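Local coordinates for putative sugar binding protein (Bacteroides vulgatus ATCC 8482, PDB 3KEZ) that probably binds sugars or other nutrients at the outer membrane as a SusD-family protein carrying a calcium ion, at residues A39-L44 with I259-T264; L44-D49 with E270-L275; N317-Q322 with A330-I335. One frame throughout, in Å; residues are numbered along the deposited sequence.

Interaction 1: residues A39-L44 with I259-T264; sequences AYSGRL and IVNLTT. With CA (calcium ion), chain C; EDO (1,2-ethanediol), chain G.
Asn261 and Ser41 make the polar join between these segments: ND2 of Asn261 donates to OG of Ser41 at 2.8 Å, with an N-H...O angle of 153°. The hydroxyl lies close to the amide plane of Asn261, and it reaches that position because OG stands beside its own backbone N, anti to the carbonyl carbon (chi1 -84°). ND2 has a second acceptor in the backbone oxygen of Ala330, so two bonds fix the turn of the amide. Next to this polar join is the close-packed part, where the two branches of Ile259 divide the work. CG2 of Ile259 lies 3.7 Å from OG of Ser41, while CG1 of Ile259 meets CB of Tyr40 at 3.9 Å. The Tyr40 ring itself leads away from Ile259; CD1 of Leu44 sits 3.6 Å above the plane of that ring, over its centre, and the phenol hydrogen-bonds Asp129 of helix 109-134. A type I turn from Ala39 to Gly42, the N-cap of helix 43-50, presents Tyr40 and Ser41 together. The looser side holds Arg43, partly exposed and extended away from 259-264; its NH1 hydrogen-bonds Ser80 and also donates to O1 of a 1,2-ethanediol, probably from the crystallisation liquor, at 3.2 Å. The chain beyond Asn261, from Leu262 on, is exposed. With an alanine at Asn261, Ser41 OG and Ala330 O would probably lose this donor, and the metal-binding backbone would be freer to shift. O of Asn261 binds the calcium ion at 2.4 Å, alongside Gln322, Glu325, Asp329 and Asn331. This is the edge of the calcium site, where Asn261 gives its main-chain oxygen to the metal while its side chain probably steadies that backbone.

Interaction 2: residues L44-D49 with E270-L275; sequences LVYYGD and ESMGYL
Tyr46 and Met272 have the nearest CA atoms of the two segments, 7.7 Å apart, where the kinked helix 43-50 passes the short helix 272-275. Met272, modelled as selenomethionine, bridges that distance with a chain bent twice (chi2 -65°, chi3 -78°), which folds its selenium and methyl against the longer helix. SE of Met272 lies 3.8 Å from CB of Tyr46 and 5.4 Å from the centroid of the Tyr46 ring, 89° off the ring normal; this is a Met-aromatic contact made at the ring edge. The methyl goes further, CE of Met272 touching CG1 of Val45 at 3.9 Å. CD1 of Leu275 comes obliquely to the ring, 3.8 Å from CD2 of Tyr46 and equally near CE2. Around Tyr46 and Met272, Tyr67 packs edge-to-face with Tyr46, and Tyr319 lies against both Val45 and Met272. No hydrogen bond crosses between the segments and all four touching residues are buried, so the two helices are joined here by dispersion and shape fit, with the polarisable selenium (sulfur in the natural residue) set at the aromatic edge.

Interaction 3: residues N317-Q322 with A330-I335; sequences NKYQPQ and ANIPLI. With CA (calcium ion), chain C.
Tyr319 sets one side of its ring, CD1 and CE1, against the start of strand 332-336, where CE1 of Tyr319 meets CD of Pro333 at 3.6 Å, the two side chains crossing at about a right angle. The same CE1 of Tyr319 is 3.8 Å from CD1 of Ile332, and the backbone oxygen of Asn331 approaches the ring edge near its plane. Nearer the backbone, CB of Tyr319 abuts CB of Ala330 at 3.7 Å, a methyl that is also pressed against the carbonyl group of Tyr319. The phenol end looks beyond both segments, to a hydrogen bond with the backbone oxygen of Ala394. Tyr319 and Pro333 each stand at the centre of an inverse gamma turn, so the chain bends sharply at both residues where they meet. Towards the other end the contact becomes part of the calcium site, whose ligands come largely from the two segments and the loop between them: OE1 of Gln322 binds the calcium ion at 2.6 Å and OD1 of Asn331 binds it at 2.5 Å. Asp329 O, Glu325 and a water add to these, and Asn261 O comes from beyond the end of strand 255-259. A bend at chi2 (65°) brings the amide of Gln322 back over that of Asn331; their planes are 20° apart and stacked, with OE1 of Gln322 3.4 Å from CG of Asn331. The two oxygens converge on one cation, which probably offsets their mutual repulsion, and Glu258 is a further polar partner of the Asn331 side chain. Between the apolar and metal-binding ends, a water sits 2.8 Å from O of Lys318 and 3.0 Å from O of Asn331, placed to link the two backbones. Gln320 turns away from the strand, its NE2 donating to O of Asn317 and also to O of Pro240.

From the N terminus, the turn at 39-42 and helix 43-50 come first. Interaction 1 brings this region against residues 259-264, closing a loop of 214 residues, and interaction 2 brings the next turns of the helix against 270-275, closing 220. Their segments alternate along the chain, so the two closures cross; they share Leu44, and Ser41 O lies 2.9 Å from Met272 N, a probable hydrogen bond. Interaction 3 follows in series, closes a seven-residue loop, and adjoins interaction 1 through the antiparallel strands 255-259 and 332-336 and the common calcium ion. Together the contacts join helix 43-50, the loop and helix after strand 255-259, and strand 332-336 with the loop before it.

Interaction 1: residues A39-L44 with I259-T264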
# COMPACT_ATOMS: atom_id res chain seq x y z
N ALA A 39 -7.31 2.25 9.19
CA ALA A 39 -6.69 1.18 8.43
C ALA A 39 -6.48 1.65 7.00
O ALA A 39 -5.80 2.68 6.79
CB ALA A 39 -7.53 -0.13 8.51
N TYR A 40 -7.03 0.93 6.03
CA TYR A 40 -6.72 1.18 4.63
C TYR A 40 -7.49 2.33 3.96
O TYR A 40 -7.26 2.65 2.79
CB TYR A 40 -6.84 -0.12 3.82
CG TYR A 40 -5.75 -1.10 4.21
CD1 TYR A 40 -4.40 -0.90 3.80
CD2 TYR A 40 -6.04 -2.18 5.04
CE1 TYR A 40 -3.39 -1.81 4.18
CE2 TYR A 40 -5.03 -3.09 5.43
CZ TYR A 40 -3.73 -2.91 5.00
OH TYR A 40 -2.76 -3.82 5.41
N SER A 41 -8.38 3.00 4.68
CA SER A 41 -8.97 4.21 4.14
C SER A 41 -8.20 5.45 4.62
O SER A 41 -8.60 6.56 4.32
CB SER A 41 -10.45 4.28 4.48
OG SER A 41 -11.25 3.56 3.56
N GLY A 42 -7.10 5.27 5.35
CA GLY A 42 -6.33 6.43 5.81
C GLY A 42 -4.91 6.12 6.22
O GLY A 42 -3.99 6.07 5.40
N ARG A 43 -4.74 5.85 7.51
CA ARG A 43 -3.41 5.82 8.12
C ARG A 43 -2.45 4.87 7.48
O ARG A 43 -1.27 5.22 7.35
CB ARG A 43 -3.52 5.53 9.63
CG ARG A 43 -4.09 6.72 10.36
CD ARG A 43 -4.17 6.48 11.86
NE ARG A 43 -4.72 7.64 12.55
CZ ARG A 43 -5.08 7.65 13.83
NH1 ARG A 43 -4.95 6.56 14.56
NH2 ARG A 43 -5.59 8.74 14.37
N LEU A 44 -2.94 3.69 7.05
CA LEU A 44 -2.04 2.70 6.42
C LEU A 44 -1.65 3.11 5.01
O LEU A 44 -0.58 2.72 4.53
CB LEU A 44 -2.63 1.27 6.44
CG LEU A 44 -2.85 0.72 7.87
CD1 LEU A 44 -3.55 -0.61 7.78
CD2 LEU A 44 -1.53 0.57 8.65
N ILE A 259 -10.62 -0.73 -1.91
CA ILE A 259 -11.40 -0.53 -0.70
C ILE A 259 -12.64 0.27 -1.12
O ILE A 259 -12.51 1.38 -1.67
CB ILE A 259 -10.64 0.23 0.44
CG1 ILE A 259 -9.33 -0.48 0.83
CG2 ILE A 259 -11.56 0.46 1.64
CD1 ILE A 259 -9.49 -1.94 1.36
N VAL A 260 -13.81 -0.32 -0.87
CA VAL A 260 -15.11 0.29 -1.20
C VAL A 260 -15.68 1.01 0.02
O VAL A 260 -15.96 0.38 1.05
CB VAL A 260 -16.11 -0.75 -1.72
CG1 VAL A 260 -17.48 -0.10 -2.00
CG2 VAL A 260 -15.56 -1.42 -3.00
N ASN A 261 -15.80 2.32 -0.09
CA ASN A 261 -16.43 3.18 0.91
C ASN A 261 -17.77 3.70 0.36
O ASN A 261 -17.87 4.09 -0.81
CB ASN A 261 -15.48 4.35 1.23
CG ASN A 261 -14.24 3.90 1.99
OD1 ASN A 261 -14.33 3.03 2.86
ND2 ASN A 261 -13.06 4.46 1.64
N LEU A 262 -18.80 3.73 1.20
CA LEU A 262 -20.16 4.11 0.73
C LEU A 262 -20.78 5.23 1.56
O LEU A 262 -20.51 5.32 2.75
CB LEU A 262 -21.08 2.89 0.73
CG LEU A 262 -20.63 1.69 -0.11
CD1 LEU A 262 -21.50 0.50 0.21
CD2 LEU A 262 -20.65 2.04 -1.63
N THR A 263 -21.62 6.06 0.95
CA THR A 263 -22.37 7.09 1.69
C THR A 263 -23.00 6.50 2.95
O THR A 263 -23.02 7.15 3.99
CB THR A 263 -23.46 7.76 0.81
OG1 THR A 263 -22.84 8.43 -0.30
CG2 THR A 263 -24.31 8.75 1.63
N THR A 264 -23.47 5.26 2.86
CA THR A 264 -24.18 4.59 3.95
C THR A 264 -23.27 3.68 4.76
O THR A 264 -23.71 2.90 5.59
CB THR A 264 -25.36 3.77 3.37
OG1 THR A 264 -24.87 2.89 2.35
CG2 THR A 264 -26.42 4.72 2.79
CA CA C . -17.13 5.31 -2.77
C1 EDO G . -6.97 7.58 18.41
O1 EDO G . -6.10 6.83 17.55
C2 EDO G . -6.88 9.05 18.04
O2 EDO G . -5.55 9.37 17.60
O HOH W 1 -18.69 3.78 -4.18

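Interaction 2: residues L44-D49 with E270-L275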
# COMPACT_ATOMS: atom_id res chain seq x y z
N LEU A 44 -2.94 3.69 7.05
CA LEU A 44 -2.04 2.70 6.42
C LEU A 44 -1.65 3.11 5.01
O LEU A 44 -0.58 2.72 4.53
CB LEU A 44 -2.63 1.27 6.44
CG LEU A 44 -2.85 0.72 7.87
CD1 LEU A 44 -3.55 -0.61 7.78
CD2 LEU A 44 -1.53 0.57 8.65
N VAL A 45 -2.44 3.98 4.39
CA VAL A 45 -2.10 4.47 3.09
C VAL A 45 -1.14 5.63 3.17
O VAL A 45 -0.09 5.61 2.55
CB VAL A 45 -3.34 4.79 2.25
CG1 VAL A 45 -2.94 5.15 0.81
CG2 VAL A 45 -4.28 3.55 2.25
N TYR A 46 -1.47 6.68 3.93
CA TYR A 46 -0.67 7.86 3.85
C TYR A 46 0.72 7.75 4.47
O TYR A 46 1.58 8.57 4.17
CB TYR A 46 -1.39 9.11 4.37
CG TYR A 46 -1.68 9.23 5.86
CD1 TYR A 46 -0.68 9.36 6.78
CD2 TYR A 46 -2.97 9.35 6.31
CE1 TYR A 46 -0.96 9.54 8.14
CE2 TYR A 46 -3.27 9.51 7.66
CZ TYR A 46 -2.26 9.64 8.56
OH TYR A 46 -2.55 9.84 9.90
N TYR A 47 0.92 6.78 5.35
CA TYR A 47 2.20 6.65 6.09
C TYR A 47 3.41 6.76 5.16
O TYR A 47 4.29 7.60 5.35
CB TYR A 47 2.23 5.33 6.87
CG TYR A 47 3.46 5.14 7.74
CD1 TYR A 47 3.58 5.77 8.95
CD2 TYR A 47 4.53 4.33 7.32
CE1 TYR A 47 4.72 5.61 9.75
CE2 TYR A 47 5.66 4.18 8.10
CZ TYR A 47 5.74 4.78 9.31
OH TYR A 47 6.85 4.58 10.09
N GLY A 48 3.41 5.97 4.09
CA GLY A 48 4.58 5.93 3.21
C GLY A 48 4.76 7.17 2.33
O GLY A 48 5.80 7.31 1.66
N ASP A 49 3.75 8.04 2.29
CA ASP A 49 3.86 9.27 1.50
C ASP A 49 4.43 10.43 2.34
O ASP A 49 5.43 11.05 1.93
CB ASP A 49 2.49 9.67 0.91
CG ASP A 49 2.06 8.78 -0.26
OD1 ASP A 49 2.70 8.81 -1.33
OD2 ASP A 49 1.05 8.08 -0.13
N GLU A 270 -11.49 11.47 8.32
CA GLU A 270 -10.04 11.16 8.34
C GLU A 270 -9.63 10.20 7.21
O GLU A 270 -8.50 9.72 7.18
CB GLU A 270 -9.60 10.64 9.71
CG GLU A 270 -9.81 11.66 10.81
CD GLU A 270 -9.12 11.32 12.11
OE1 GLU A 270 -8.94 10.12 12.41
OE2 GLU A 270 -8.77 12.29 12.84
N SER A 271 -10.52 9.99 6.25
CA SER A 271 -10.24 9.16 5.09
C SER A 271 -9.38 9.92 4.06
O SER A 271 -9.34 11.14 4.08
CB SER A 271 -11.57 8.75 4.42
OG SER A 271 -12.15 9.88 3.76
N MSE A 272 -8.74 9.18 3.17
CA MSE A 272 -7.87 9.80 2.13
C MSE A 272 -8.61 10.83 1.30
O MSE A 272 -8.05 11.88 0.95
CB MSE A 272 -7.23 8.73 1.24
CG MSE A 272 -6.29 7.77 1.97
SE MSE A 272 -4.77 8.73 2.62
CE MSE A 272 -3.72 8.93 0.96
N GLY A 273 -9.89 10.54 1.01
CA GLY A 273 -10.72 11.42 0.22
C GLY A 273 -10.86 12.78 0.86
O GLY A 273 -10.88 13.80 0.16
N TYR A 274 -10.99 12.81 2.18
CA TYR A 274 -11.09 14.08 2.91
C TYR A 274 -9.72 14.69 3.24
O TYR A 274 -9.58 15.91 3.31
CB TYR A 274 -11.91 13.90 4.17
CG TYR A 274 -12.77 15.08 4.56
CD1 TYR A 274 -13.97 15.35 3.91
CD2 TYR A 274 -12.40 15.90 5.62
CE1 TYR A 274 -14.77 16.45 4.30
CE2 TYR A 274 -13.18 16.98 6.00
CZ TYR A 274 -14.36 17.24 5.35
OH TYR A 274 -15.11 18.31 5.77
N LEU A 275 -8.68 13.87 3.44
CA LEU A 275 -7.37 14.45 3.79
C LEU A 275 -6.71 15.11 2.58
O LEU A 275 -6.03 16.13 2.71
CB LEU A 275 -6.43 13.40 4.39
CG LEU A 275 -6.88 12.76 5.72
CD1 LEU A 275 -5.99 11.56 6.02
CD2 LEU A 275 -6.85 13.78 6.83

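Interaction 3: residues N317-Q322 with A330-I335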
# COMPACT_ATOMS: atom_id res chain seq x y z
N ASN A 317 -5.51 14.48 -6.35
CA ASN A 317 -6.95 14.26 -6.50
C ASN A 317 -7.25 12.86 -7.04
O ASN A 317 -7.99 12.69 -8.03
CB ASN A 317 -7.53 15.33 -7.46
CG ASN A 317 -9.03 15.47 -7.35
OD1 ASN A 317 -9.57 15.36 -6.26
ND2 ASN A 317 -9.72 15.68 -8.48
N LYS A 318 -6.69 11.85 -6.38
CA LYS A 318 -6.93 10.45 -6.78
C LYS A 318 -8.13 9.83 -6.09
O LYS A 318 -8.66 8.82 -6.54
CB LYS A 318 -5.69 9.59 -6.48
CG LYS A 318 -4.50 9.96 -7.34
CD LYS A 318 -3.25 9.13 -7.02
CE LYS A 318 -2.23 9.20 -8.15
NZ LYS A 318 -0.99 8.36 -7.91
N TYR A 319 -8.50 10.40 -4.96
CA TYR A 319 -9.63 9.91 -4.19
C TYR A 319 -10.87 10.68 -4.62
O TYR A 319 -11.33 11.61 -3.96
CB TYR A 319 -9.30 10.06 -2.72
CG TYR A 319 -8.07 9.23 -2.42
CD1 TYR A 319 -8.16 7.84 -2.24
CD2 TYR A 319 -6.80 9.81 -2.40
CE1 TYR A 319 -7.02 7.06 -2.04
CE2 TYR A 319 -5.65 9.02 -2.20
CZ TYR A 319 -5.76 7.67 -2.00
OH TYR A 319 -4.62 6.94 -1.77
N GLN A 320 -11.39 10.27 -5.77
CA GLN A 320 -12.52 10.95 -6.41
C GLN A 320 -13.77 10.21 -5.99
O GLN A 320 -13.85 9.00 -6.08
CB GLN A 320 -12.34 10.97 -7.95
CG GLN A 320 -11.07 11.77 -8.37
CD GLN A 320 -10.79 11.77 -9.85
OE1 GLN A 320 -11.60 11.27 -10.62
NE2 GLN A 320 -9.63 12.33 -10.25
N PRO A 321 -14.74 10.94 -5.46
CA PRO A 321 -15.95 10.23 -5.07
C PRO A 321 -16.67 9.64 -6.29
O PRO A 321 -16.55 10.17 -7.40
CB PRO A 321 -16.81 11.33 -4.44
CG PRO A 321 -16.36 12.59 -5.14
CD PRO A 321 -14.89 12.40 -5.39
N GLN A 322 -17.36 8.53 -6.07
CA GLN A 322 -18.26 7.96 -7.08
C GLN A 322 -19.52 8.83 -7.17
O GLN A 322 -19.71 9.73 -6.36
CB GLN A 322 -18.57 6.48 -6.75
CG GLN A 322 -17.42 5.51 -7.13
CD GLN A 322 -16.12 5.74 -6.32
OE1 GLN A 322 -16.14 6.00 -5.09
NE2 GLN A 322 -14.97 5.63 -7.00
N ALA A 330 -14.79 8.43 -1.01
CA ALA A 330 -13.98 7.96 -2.12
C ALA A 330 -13.39 6.61 -1.78
O ALA A 330 -12.92 6.39 -0.64
CB ALA A 330 -12.87 8.96 -2.45
N ASN A 331 -13.42 5.73 -2.77
CA ASN A 331 -12.78 4.43 -2.70
C ASN A 331 -11.28 4.59 -2.72
O ASN A 331 -10.77 5.61 -3.18
CB ASN A 331 -13.23 3.53 -3.87
CG ASN A 331 -14.74 3.14 -3.80
OD1 ASN A 331 -15.42 3.47 -2.83
ND2 ASN A 331 -15.24 2.42 -4.83
N ILE A 332 -10.59 3.58 -2.20
CA ILE A 332 -9.14 3.52 -2.15
C ILE A 332 -8.61 2.53 -3.20
O ILE A 332 -8.91 1.35 -3.13
CB ILE A 332 -8.65 3.07 -0.75
CG1 ILE A 332 -9.46 3.78 0.34
CG2 ILE A 332 -7.12 3.28 -0.66
CD1 ILE A 332 -9.24 5.33 0.47
N PRO A 333 -7.89 3.02 -4.21
CA PRO A 333 -7.30 2.13 -5.23
C PRO A 333 -6.02 1.48 -4.72
O PRO A 333 -4.93 1.79 -5.20
CB PRO A 333 -7.04 3.09 -6.39
CG PRO A 333 -6.66 4.37 -5.72
CD PRO A 333 -7.51 4.43 -4.44
N LEU A 334 -6.18 0.53 -3.81
CA LEU A 334 -5.09 0.06 -2.97
C LEU A 334 -4.00 -0.70 -3.73
O LEU A 334 -2.83 -0.54 -3.44
CB LEU A 334 -5.66 -0.80 -1.84
CG LEU A 334 -4.82 -0.93 -0.59
CD1 LEU A 334 -4.50 0.45 -0.03
CD2 LEU A 334 -5.60 -1.78 0.37
N ILE A 335 -4.41 -1.54 -4.67
CA ILE A 335 -3.53 -2.27 -5.61
C ILE A 335 -4.01 -2.08 -7.08
O ILE A 335 -5.17 -2.36 -7.43
CB ILE A 335 -3.48 -3.81 -5.32
CG1 ILE A 335 -3.05 -4.08 -3.87
CG2 ILE A 335 -2.54 -4.55 -6.35
CD1 ILE A 335 -3.14 -5.55 -3.44
CA CA C . -17.13 5.31 -2.77
O HOH W 2 -9.99 6.38 -5.94
O HOH W 1 -18.69 3.78 -4.18